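PDB 6T5A: tegument protein UL51 from Human herpesvirus 1, which probably takes part in egress of virus particles from the perinuclear space and in secondary envelopment of cytoplasmic capsids at membranes derived from the trans-Golgi network. Local coordinates for residues A71-V74 against N75-R78. The protein carries 1 engineered substitution. Sequence-based numbering, arbitrary orientation.
Sequences ACMV and NLER
Val74 O takes the backbone N-H of Arg78 N at 2.9 Å, with an N-H...O angle of 160°, one of four successive i to i+4 bonds in this stretch of helix 63-82. The others run from Asn75 N to Ala71 O, also 2.9 Å, from Leu76 N to Cys72 O, and from Glu77 N to Met73 O; together they mark regular alpha-helix.

The side chains of Val74 and Arg78 are one turn apart and run side by side in the same direction. CG1 of Val74 is swung opposite its backbone N (chi1 168°), which carries this methyl forward to the arginine: it sits 3.7 Å from Arg78 NE, over one face of the guanidinium and displaced toward the rim. The arginine chain is extended from CG to NE and runs alongside the valine, with Arg78 CD 4.0 Å from the same Val74 CG1. This is packing of an aliphatic group against a flat cation.

On another side of the helix, Met73 bends at both chi2 and chi3 and crosses Leu76 at a slant, its SD reaching Leu76 CD1 at 3.9 Å. Asn75 folds its amide back toward the preceding turn, where Asn75 CG lies 3.4 Å from Ala71 O.

Cys72, Asn75 and Leu76 face helix 94-117: Cys72 meets Leu105 and Ala106, while Asn75 and Leu76 both touch Met102. These contacts pack helix 63-82 against helix 94-117, the two arms of a helical hairpin in the N-terminal part of UL51 that this chain represents.

Chemically, the i to i+4 backbone bonds satisfy four carbonyls within the helix, while the side chains spanning the turn add apolar contact. The Val74 methyl lies against part of one guanidinium face and takes up none of its N-H groups, which point outward in the plane of the group.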
loop_
_atom_site.group_PDB
_atom_site.type_symbol
_atom_site.label_atom_id
_atom_site.label_comp_id
_atom_site.label_asym_id
_atom_site.label_seq_id
_atom_site.Cartn_x
_atom_site.Cartn_y
_atom_site.Cartn_z
ATOM N N ALA A 71 -29.144 -23.385 37.508
ATOM C CA ALA A 71 -30.173 -24.209 38.151
ATOM C C ALA A 71 -29.769 -24.595 39.584
ATOM O O ALA A 71 -30.610 -24.547 40.499
ATOM C CB ALA A 71 -30.459 -25.452 37.321
ATOM N N CYS A 72 -28.469 -24.924 39.789
ATOM C CA CYS A 72 -27.921 -25.238 41.115
ATOM C C CYS A 72 -28.080 -24.062 42.026
ATOM O O CYS A 72 -28.463 -24.249 43.180
ATOM C CB CYS A 72 -26.456 -25.664 41.037
ATOM S SG CYS A 72 -26.204 -27.246 40.213
ATOM N N MET A 73 -27.765 -22.856 41.523
ATOM C CA MET A 73 -27.820 -21.626 42.323
ATOM C C MET A 73 -29.272 -21.267 42.684
ATOM O O MET A 73 -29.523 -20.843 43.803
ATOM C CB MET A 73 -27.087 -20.461 41.621
ATOM C CG MET A 73 -25.591 -20.721 41.375
ATOM S SD MET A 73 -24.655 -21.371 42.813
ATOM C CE MET A 73 -24.678 -19.984 43.837
ATOM N N VAL A 74 -30.230 -21.483 41.754
ATOM C CA VAL A 74 -31.663 -21.253 42.040
ATOM C C VAL A 74 -32.097 -22.250 43.130
ATOM O O VAL A 74 -32.767 -21.853 44.088
ATOM C CB VAL A 74 -32.549 -21.353 40.773
ATOM C CG1 VAL A 74 -34.040 -21.416 41.132
ATOM C CG2 VAL A 74 -32.262 -20.196 39.808
ATOM N N ASN A 75 -31.690 -23.531 42.996
ATOM C CA ASN A 75 -32.030 -24.550 44.000
ATOM C C ASN A 75 -31.467 -24.194 45.359
ATOM O O ASN A 75 -32.162 -24.366 46.343
ATOM C CB ASN A 75 -31.611 -25.956 43.571
ATOM C CG ASN A 75 -32.462 -26.535 42.472
ATOM O OD1 ASN A 75 -33.525 -26.029 42.146
ATOM N ND2 ASN A 75 -32.009 -27.616 41.866
ATOM N N LEU A 76 -30.249 -23.638 45.410
ATOM C CA LEU A 76 -29.630 -23.181 46.662
ATOM C C LEU A 76 -30.431 -22.041 47.296
ATOM O O LEU A 76 -30.645 -22.050 48.506
ATOM C CB LEU A 76 -28.154 -22.793 46.446
ATOM C CG LEU A 76 -27.188 -23.991 46.339
ATOM C CD1 LEU A 76 -25.843 -23.586 45.791
ATOM C CD2 LEU A 76 -27.028 -24.723 47.682
ATOM N N GLU A 77 -30.923 -21.091 46.472
ATOM C CA GLU A 77 -31.757 -19.981 46.947
ATOM C C GLU A 77 -33.100 -20.513 47.477
ATOM O O GLU A 77 -33.552 -20.070 48.534
ATOM C CB GLU A 77 -31.986 -18.954 45.829
ATOM C CG GLU A 77 -32.741 -17.733 46.320
ATOM C CD GLU A 77 -33.274 -16.838 45.223
ATOM O OE1 GLU A 77 -32.457 -16.235 44.493
ATOM O OE2 GLU A 77 -34.514 -16.733 45.103
ATOM N N ARG A 78 -33.717 -21.486 46.763
ATOM C CA ARG A 78 -34.985 -22.100 47.177
ATOM C C ARG A 78 -34.838 -22.830 48.524
ATOM O O ARG A 78 -35.738 -22.753 49.371
ATOM C CB ARG A 78 -35.512 -23.060 46.101
ATOM C CG ARG A 78 -36.134 -22.338 44.914
ATOM C CD ARG A 78 -36.441 -23.264 43.751
ATOM N NE ARG A 78 -37.188 -22.536 42.721
ATOM C CZ ARG A 78 -37.706 -23.077 41.625
ATOM N NH1 ARG A 78 -37.538 -24.369 41.369
ATOM N NH2 ARG A 78 -38.382 -22.331 40.768
#